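Local coordinates for protein VIN1 (Oscarella pearsei, PDB 6BFI) that binds actin filaments and may play a role in cell-cell adhesion as a member of the vinculin/alpha-catenin family, at residues A85-L88 with S89-A92; K297-S300 with E301-V305; P463-Q466 with A467-D470. All coordinates share one frame; numbering follows the deposited sequence.

All three contacts are local, made along or at the start of a helix in a largely helical vinculin-family chain, and no two share an element: contact 1 lies on helix 68-97, contact 2 on helix 289-306 and contact 3 where helix 466-493 begins. Contact 2 is the most buried, with four of its eight touching residues enclosed, against three of eight in contact 1 and two of six in contact 3; its centre is also nearest the chain's centre, about 25 Å away. Contacts 1 and 2 have regular i to i+4 backbone bonds, but 1 sets a carboxylate beside a valine whereas 2 lays a guanidinium on an isoleucine. Contact 3 instead uses an asparagine side chain to cap starting amides.

Contact 1 of 3, residues A85-L88 with S89-A92; sequences AVFL and SDAA
Successive turns of helix 68-97 bring V86 alongside D90, four residues further along the chain. The evidence for regular alpha-helix is the set of i to i+4 bonds: D90 N reaches V86 O at 2.9 Å with a nearly straight N-H...O angle of 174°, and A91 N reaches F87 O at 2.9 Å. A92 N closes on L88 O at 2.9 Å, and S89 N on A85 O at 3.0 Å. The hydroxyl of S89 adds a weak bond to that same carbonyl, OG to A85 O being 3.4 Å, so A85 O has two donors.

In the helical bundle this turn is flanked by two helices. L88 and A85 meet V44, V47 and V51 of helix 41-59, while A91 rests on L108 of helix 102-145. K107 of the latter helix makes a cation-pi contact with F87 and also touches the D90 side chain. The V86-D90 pair lies on the outer side of the turn, V86 exposed and D90 at the edge next to K107, the two side chains pointing the same way. CG1 of V86, anti to its own N (chi1 175°), comes within 3.8 Å of D90 OD2, a van der Waals touch of methyl on carboxylate. The same oxygen approaches the F87 ring obliquely, at 4.3 Å from CD1. D90 OD1 has a weak, long ion pair with R93.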
ATOM      1  N   ALA A  85     -19.789 -28.511 -25.194  1.00 63.95           N
ATOM      2  CA  ALA A  85     -19.628 -28.214 -26.615  1.00 62.32           C
ATOM      3  C   ALA A  85     -20.699 -28.911 -27.449  1.00 63.97           C
ATOM      4  O   ALA A  85     -21.239 -28.323 -28.399  1.00 60.22           O
ATOM      5  CB  ALA A  85     -18.231 -28.622 -27.083  1.00 60.66           C
ATOM      6  N   VAL A  86     -21.025 -30.163 -27.107  1.00 65.50           N
ATOM      7  CA  VAL A  86     -22.114 -30.857 -27.793  1.00 69.95           C
ATOM      8  C   VAL A  86     -23.420 -30.089 -27.632  1.00 72.09           C
ATOM      9  O   VAL A  86     -24.198 -29.947 -28.586  1.00 71.84           O
ATOM     10  CB  VAL A  86     -22.243 -32.301 -27.276  1.00 72.96           C
ATOM     11  CG1 VAL A  86     -23.456 -32.986 -27.905  1.00 68.87           C
ATOM     12  CG2 VAL A  86     -20.968 -33.083 -27.560  1.00 72.03           C
ATOM     13  N   PHE A  87     -23.680 -29.577 -26.424  1.00 74.11           N
ATOM     14  CA  PHE A  87     -24.873 -28.764 -26.207  1.00 71.05           C
ATOM     15  C   PHE A  87     -24.881 -27.545 -27.116  1.00 69.35           C
ATOM     16  O   PHE A  87     -25.941 -27.130 -27.601  1.00 72.35           O
ATOM     17  CB  PHE A  87     -24.967 -28.333 -24.744  1.00 72.16           C
ATOM     18  CG  PHE A  87     -25.556 -29.373 -23.839  1.00 79.07           C
ATOM     19  CD1 PHE A  87     -25.792 -30.659 -24.295  1.00 81.72           C
ATOM     20  CD2 PHE A  87     -25.891 -29.060 -22.533  1.00 82.83           C
ATOM     21  CE1 PHE A  87     -26.339 -31.615 -23.462  1.00 85.23           C
ATOM     22  CE2 PHE A  87     -26.441 -30.014 -21.696  1.00 86.63           C
ATOM     23  CZ  PHE A  87     -26.664 -31.291 -22.161  1.00 86.20           C
ATOM     24  N   LEU A  88     -23.709 -26.954 -27.362  1.00 67.32           N
ATOM     25  CA  LEU A  88     -23.658 -25.831 -28.294  1.00 64.89           C
ATOM     26  C   LEU A  88     -23.989 -26.271 -29.715  1.00 63.76           C
ATOM     27  O   LEU A  88     -24.691 -25.556 -30.443  1.00 61.46           O
ATOM     28  CB  LEU A  88     -22.290 -25.154 -28.243  1.00 65.04           C
ATOM     29  CG  LEU A  88     -22.030 -24.283 -27.014  1.00 59.79           C
ATOM     30  CD1 LEU A  88     -20.842 -23.371 -27.259  1.00 63.16           C
ATOM     31  CD2 LEU A  88     -23.269 -23.476 -26.644  1.00 55.07           C
ATOM     32  N   SER A  89     -23.496 -27.443 -30.131  1.00 63.18           N
ATOM     33  CA  SER A  89     -23.821 -27.941 -31.467  1.00 66.37           C
ATOM     34  C   SER A  89     -25.324 -28.154 -31.626  1.00 67.08           C
ATOM     35  O   SER A  89     -25.938 -27.688 -32.599  1.00 72.63           O
ATOM     36  CB  SER A  89     -23.062 -29.239 -31.744  1.00 72.90           C
ATOM     37  OG  SER A  89     -21.662 -29.033 -31.676  1.00 75.48           O
ATOM     38  N   ASP A  90     -25.935 -28.859 -30.669  1.00 64.57           N
ATOM     39  CA  ASP A  90     -27.380 -29.062 -30.705  1.00 66.42           C
ATOM     40  C   ASP A  90     -28.123 -27.732 -30.709  1.00 71.24           C
ATOM     41  O   ASP A  90     -29.123 -27.572 -31.418  1.00 71.69           O
ATOM     42  CB  ASP A  90     -27.821 -29.915 -29.516  1.00 68.60           C
ATOM     43  CG  ASP A  90     -27.045 -31.216 -29.407  1.00 74.80           C
ATOM     44  OD1 ASP A  90     -26.465 -31.659 -30.423  1.00 78.93           O
ATOM     45  OD2 ASP A  90     -27.023 -31.799 -28.301  1.00 71.95           O
ATOM     46  N   ALA A  91     -27.644 -26.763 -29.924  1.00 67.14           N
ATOM     47  CA  ALA A  91     -28.271 -25.445 -29.903  1.00 66.43           C
ATOM     48  C   ALA A  91     -28.239 -24.798 -31.281  1.00 69.33           C
ATOM     49  O   ALA A  91     -29.241 -24.225 -31.729  1.00 72.08           O
ATOM     50  CB  ALA A  91     -27.580 -24.551 -28.876  1.00 59.14           C
ATOM     51  N   ALA A  92     -27.095 -24.878 -31.967  1.00 66.86           N
ATOM     52  CA  ALA A  92     -27.012 -24.350 -33.326  1.00 66.39           C
ATOM     53  C   ALA A  92     -28.034 -25.022 -34.235  1.00 72.07           C
ATOM     54  O   ALA A  92     -28.749 -24.348 -34.991  1.00 74.22           O
ATOM     55  CB  ALA A  92     -25.597 -24.531 -33.876  1.00 67.81           C
TER

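Contact 2 of 3, residues K297-S300 with E301-V305; sequences KCIS and EGRRV
I299 and R303 run side by side in the same direction on helix 289-306, one turn apart in a helical bundle, and the flat guanidinium of R303 lies with one face over the CG2 methyl of I299. That methyl rests against R303 NE, CZ and NH2, nearest to NE at 3.5 Å, with CZ and NH2 each 3.8 Å from CG2. The direction is set by the first torsion of R303 (chi1 -60°), which puts CG beside the backbone N and turns the side chain back along the helix toward the isoleucine; the chain, extended from CG to NE, supplies the reach. The polar end has its partners on helix 312-338, where NH2 forms salt bridges with D323 and D326; I299 itself packs on A322 and L325 of that helix. With a hydrocarbon at its face and two carboxylates at NH2, the guanidinium is probably restrained from turning.

Beneath these side chains the backbone is regular: R303 N bonds to I299 O at 2.9 Å and G302 N to C298 O at 2.9 Å. A different pair occupies another side of the helix. The ends of E301 and R304 approach each other, while S427 of helix 399-427 is hydrogen-bonded to both E301 OE2 and R304 NH2. Within this cluster the direct glutamate-arginine link is a salt bridge with a weak hydrogen bond, R304 NE standing 3.4 Å from E301 OE1 at an N-H...O angle of 140°.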
ATOM      1  N   LYS A 297     -15.242  14.961  15.640  1.00 65.45           N
ATOM      2  CA  LYS A 297     -14.275  13.892  15.401  1.00 65.48           C
ATOM      3  C   LYS A 297     -12.890  14.461  15.113  1.00 66.34           C
ATOM      4  O   LYS A 297     -11.878  13.916  15.575  1.00 68.71           O
ATOM      5  CB  LYS A 297     -14.737  12.999  14.249  1.00 64.15           C
ATOM      6  CG  LYS A 297     -16.045  12.272  14.502  1.00 70.31           C
ATOM      7  CD  LYS A 297     -16.265  11.175  13.473  1.00 73.67           C
ATOM      8  CE  LYS A 297     -17.687  10.641  13.527  1.00 83.23           C
ATOM      9  NZ  LYS A 297     -18.077  10.201  14.895  1.00 86.26           N
ATOM     10  N   CYS A 298     -12.823  15.558  14.355  1.00 66.50           N
ATOM     11  CA  CYS A 298     -11.530  16.184  14.088  1.00 65.12           C
ATOM     12  C   CYS A 298     -10.906  16.726  15.368  1.00 65.79           C
ATOM     13  O   CYS A 298      -9.683  16.662  15.548  1.00 71.24           O
ATOM     14  CB  CYS A 298     -11.690  17.293  13.051  1.00 64.88           C
ATOM     15  SG  CYS A 298     -12.161  16.691  11.415  1.00 65.81           S
ATOM     16  N   ILE A 299     -11.729  17.262  16.273  1.00 59.54           N
ATOM     17  CA  ILE A 299     -11.219  17.704  17.568  1.00 58.49           C
ATOM     18  C   ILE A 299     -10.671  16.518  18.353  1.00 67.39           C
ATOM     19  O   ILE A 299      -9.611  16.610  18.988  1.00 72.63           O
ATOM     20  CB  ILE A 299     -12.320  18.446  18.348  1.00 57.77           C
ATOM     21  CG1 ILE A 299     -12.747  19.709  17.594  1.00 55.56           C
ATOM     22  CG2 ILE A 299     -11.846  18.793  19.750  1.00 59.74           C
ATOM     23  CD1 ILE A 299     -13.884  20.464  18.257  1.00 54.23           C
ATOM     24  N   SER A 300     -11.378  15.383  18.312  1.00 67.88           N
ATOM     25  CA  SER A 300     -10.893  14.185  18.993  1.00 65.19           C
ATOM     26  C   SER A 300      -9.555  13.729  18.427  1.00 68.09           C
ATOM     27  O   SER A 300      -8.675  13.289  19.176  1.00 72.40           O
ATOM     28  CB  SER A 300     -11.925  13.063  18.892  1.00 64.21           C
ATOM     29  OG  SER A 300     -12.959  13.230  19.845  1.00 68.27           O
ATOM     30  N   GLU A 301      -9.384  13.816  17.105  1.00 63.43           N
ATOM     31  CA  GLU A 301      -8.093  13.474  16.516  1.00 61.75           C
ATOM     32  C   GLU A 301      -7.012  14.448  16.967  1.00 64.62           C
ATOM     33  O   GLU A 301      -5.876  14.043  17.251  1.00 73.56           O
ATOM     34  CB  GLU A 301      -8.202  13.445  14.990  1.00 61.88           C
ATOM     35  CG  GLU A 301      -6.871  13.347  14.251  1.00 66.63           C
ATOM     36  CD  GLU A 301      -6.208  11.979  14.364  1.00 67.84           C
ATOM     37  OE1 GLU A 301      -6.754  11.085  15.048  1.00 67.35           O
ATOM     38  OE2 GLU A 301      -5.133  11.795  13.757  1.00 67.40           O
ATOM     39  N   GLY A 302      -7.351  15.736  17.055  1.00 60.02           N
ATOM     40  CA  GLY A 302      -6.387  16.713  17.537  1.00 55.22           C
ATOM     41  C   GLY A 302      -5.922  16.427  18.952  1.00 57.52           C
ATOM     42  O   GLY A 302      -4.728  16.509  19.252  1.00 59.15           O
ATOM     43  N   ARG A 303      -6.856  16.081  19.843  1.00 58.33           N
ATOM     44  CA  ARG A 303      -6.474  15.770  21.217  1.00 58.68           C
ATOM     45  C   ARG A 303      -5.720  14.449  21.303  1.00 58.58           C
ATOM     46  O   ARG A 303      -4.808  14.308  22.131  1.00 58.83           O
ATOM     47  CB  ARG A 303      -7.714  15.752  22.112  1.00 62.83           C
ATOM     48  CG  ARG A 303      -8.456  17.080  22.132  1.00 65.94           C
ATOM     49  CD  ARG A 303      -9.703  17.043  23.000  1.00 73.81           C
ATOM     50  NE  ARG A 303     -10.414  18.318  22.953  1.00 78.40           N
ATOM     51  CZ  ARG A 303     -11.577  18.557  23.552  1.00 83.53           C
ATOM     52  NH1 ARG A 303     -12.174  17.604  24.255  1.00 87.98           N
ATOM     53  NH2 ARG A 303     -12.144  19.751  23.447  1.00 82.56           N
ATOM     54  N   ARG A 304      -6.081  13.479  20.458  1.00 58.46           N
ATOM     55  CA  ARG A 304      -5.344  12.221  20.409  1.00 60.90           C
ATOM     56  C   ARG A 304      -3.887  12.457  20.038  1.00 63.82           C
ATOM     57  O   ARG A 304      -2.980  11.889  20.657  1.00 66.40           O
ATOM     58  CB  ARG A 304      -5.997  11.263  19.412  1.00 61.36           C
ATOM     59  CG  ARG A 304      -5.445   9.847  19.462  1.00 64.91           C
ATOM     60  CD  ARG A 304      -5.798   9.061  18.206  1.00 66.96           C
ATOM     61  NE  ARG A 304      -4.804   9.241  17.151  1.00 65.11           N
ATOM     62  CZ  ARG A 304      -3.751   8.447  16.975  1.00 65.89           C
ATOM     63  NH1 ARG A 304      -3.553   7.413  17.785  1.00 64.86           N
ATOM     64  NH2 ARG A 304      -2.894   8.684  15.990  1.00 63.67           N
ATOM     65  N   VAL A 305      -3.643  13.295  19.027  1.00 65.44           N
ATOM     66  CA  VAL A 305      -2.267  13.632  18.678  1.00 58.76           C
ATOM     67  C   VAL A 305      -1.616  14.454  19.784  1.00 60.19           C
ATOM     68  O   VAL A 305      -0.410  14.327  20.036  1.00 62.64           O
ATOM     69  CB  VAL A 305      -2.226  14.363  17.323  1.00 55.84           C
ATOM     70  CG1 VAL A 305      -0.805  14.785  16.980  1.00 56.28           C
ATOM     71  CG2 VAL A 305      -2.796  13.473  16.227  1.00 52.20           C
TER

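Contact 3 of 3, residues P463-Q466 with A467-D470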
ATOM      1  N   PRO A 463      34.706 -12.860  24.509  1.00 74.95           N
ATOM      2  CA  PRO A 463      35.532 -11.816  23.867  1.00 78.14           C
ATOM      3  C   PRO A 463      36.373 -12.316  22.702  1.00 82.18           C
ATOM      4  O   PRO A 463      36.329 -11.730  21.613  1.00 83.74           O
ATOM      5  CB  PRO A 463      36.408 -11.309  25.024  1.00 83.73           C
ATOM      6  CG  PRO A 463      35.712 -11.754  26.270  1.00 85.24           C
ATOM      7  CD  PRO A 463      35.060 -13.050  25.924  1.00 81.74           C
ATOM      8  N   GLY A 464      37.137 -13.387  22.895  1.00 84.36           N
ATOM      9  CA  GLY A 464      38.029 -13.859  21.853  1.00 86.85           C
ATOM     10  C   GLY A 464      37.363 -14.673  20.762  1.00 84.06           C
ATOM     11  O   GLY A 464      37.988 -15.565  20.184  1.00 85.14           O
ATOM     12  N   ASN A 465      36.101 -14.373  20.461  1.00 79.80           N
ATOM     13  CA  ASN A 465      35.334 -15.110  19.463  1.00 77.15           C
ATOM     14  C   ASN A 465      35.053 -14.181  18.287  1.00 73.70           C
ATOM     15  O   ASN A 465      34.232 -13.264  18.397  1.00 72.91           O
ATOM     16  CB  ASN A 465      34.038 -15.651  20.061  1.00 79.78           C
ATOM     17  CG  ASN A 465      33.366 -16.676  19.168  1.00 84.20           C
ATOM     18  OD1 ASN A 465      33.658 -16.766  17.975  1.00 87.94           O
ATOM     19  ND2 ASN A 465      32.457 -17.454  19.743  1.00 84.83           N
ATOM     20  N   GLN A 466      35.723 -14.432  17.162  1.00 73.20           N
ATOM     21  CA  GLN A 466      35.535 -13.584  15.991  1.00 72.99           C
ATOM     22  C   GLN A 466      34.200 -13.856  15.309  1.00 72.86           C
ATOM     23  O   GLN A 466      33.576 -12.928  14.781  1.00 70.42           O
ATOM     24  CB  GLN A 466      36.689 -13.780  15.009  1.00 80.24           C
ATOM     25  CG  GLN A 466      36.730 -12.766  13.873  1.00 88.00           C
ATOM     26  CD  GLN A 466      37.234 -11.400  14.313  1.00 95.14           C
ATOM     27  OE1 GLN A 466      37.474 -11.163  15.497  1.00 99.66           O
ATOM     28  NE2 GLN A 466      37.403 -10.495  13.355  1.00 95.90           N
ATOM     29  N   ALA A 467      33.746 -15.113  15.310  1.00 69.22           N
ATOM     30  CA  ALA A 467      32.477 -15.442  14.668  1.00 74.84           C
ATOM     31  C   ALA A 467      31.316 -14.704  15.324  1.00 68.59           C
ATOM     32  O   ALA A 467      30.444 -14.164  14.632  1.00 60.90           O
ATOM     33  CB  ALA A 467      32.244 -16.951  14.708  1.00 68.58           C
ATOM     34  N   ALA A 468      31.288 -14.671  16.659  1.00 67.72           N
ATOM     35  CA  ALA A 468      30.247 -13.923  17.355  1.00 61.92           C
ATOM     36  C   ALA A 468      30.331 -12.439  17.031  1.00 59.21           C
ATOM     37  O   ALA A 468      29.303 -11.762  16.905  1.00 59.78           O
ATOM     38  CB  ALA A 468      30.353 -14.151  18.863  1.00 63.03           C
ATOM     39  N   LYS A 469      31.551 -11.919  16.883  1.00 60.89           N
ATOM     40  CA  LYS A 469      31.732 -10.514  16.529  1.00 65.94           C
ATOM     41  C   LYS A 469      31.143 -10.216  15.155  1.00 63.65           C
ATOM     42  O   LYS A 469      30.389  -9.247  14.984  1.00 58.95           O
ATOM     43  CB  LYS A 469      33.221 -10.168  16.567  1.00 72.08           C
ATOM     44  CG  LYS A 469      33.555  -8.711  16.310  1.00 76.45           C
ATOM     45  CD  LYS A 469      35.064  -8.513  16.335  1.00 87.31           C
ATOM     46  CE  LYS A 469      35.448  -7.050  16.471  1.00 90.07           C
ATOM     47  NZ  LYS A 469      36.920  -6.894  16.653  1.00 96.37           N
ATOM     48  N   ASP A 470      31.471 -11.048  14.163  1.00 65.24           N
ATOM     49  CA  ASP A 470      30.970 -10.830  12.811  1.00 65.13           C
ATOM     50  C   ASP A 470      29.457 -10.997  12.751  1.00 59.88           C
ATOM     51  O   ASP A 470      28.774 -10.273  12.016  1.00 57.54           O
ATOM     52  CB  ASP A 470      31.654 -11.789  11.835  1.00 73.46           C
ATOM     53  CG  ASP A 470      33.164 -11.802  11.991  1.00 85.19           C
ATOM     54  OD1 ASP A 470      33.704 -10.886  12.647  1.00 91.06           O
ATOM     55  OD2 ASP A 470      33.811 -12.728  11.458  1.00 87.90           O
TER
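The backbone passes from an extended N465 into helix 466-493, with Q466 O accepting from D470 N at 2.9 Å and N465 O receiving only a weak bond from K469 N at 3.4 Å. N465 is the N-cap of this helix. Its CG lies anti to the backbone N (chi1 -167°), which folds OD1 back over the first turn to receive two weak bonds, from A467 N at 3.1 Å and from A468 N at 3.4 Å. The second is much the straighter, its N-H...O angle being 165° against 122° for the first. One carbonyl oxygen thus serves two amides that have no preceding helical carbonyl to bond. The rest of the amide group sits against the A468 methyl, with CG of N465 3.9 Å from A468 CB, and N465 also touches L214 and V215 of helix 185-215; A468 packs on V458 and V459 of helix 452-460.

On another side of this turn, Q466 bends at chi2 and crosses K469 and D470 at an oblique angle. Its amide plane stands nearly at right angles to the D470 carboxylate, and its CG lies 3.8 Å from D470 OD1. That carboxylate oxygen comes closer still to Q466 O, at 3.0 Å, but as acceptor against acceptor, with no bond between them. D470 is placed near the positive end of the helix, and OD1 has a weak, long ion pair with R473. An alanine at D470 would remove this carboxylate, and would probably leave R473 without that partner and Q466 CG without a neighbour. Toward K469 the contact is aliphatic on the lysine side, Q466 OE1 lying 3.7 Å from K469 CD.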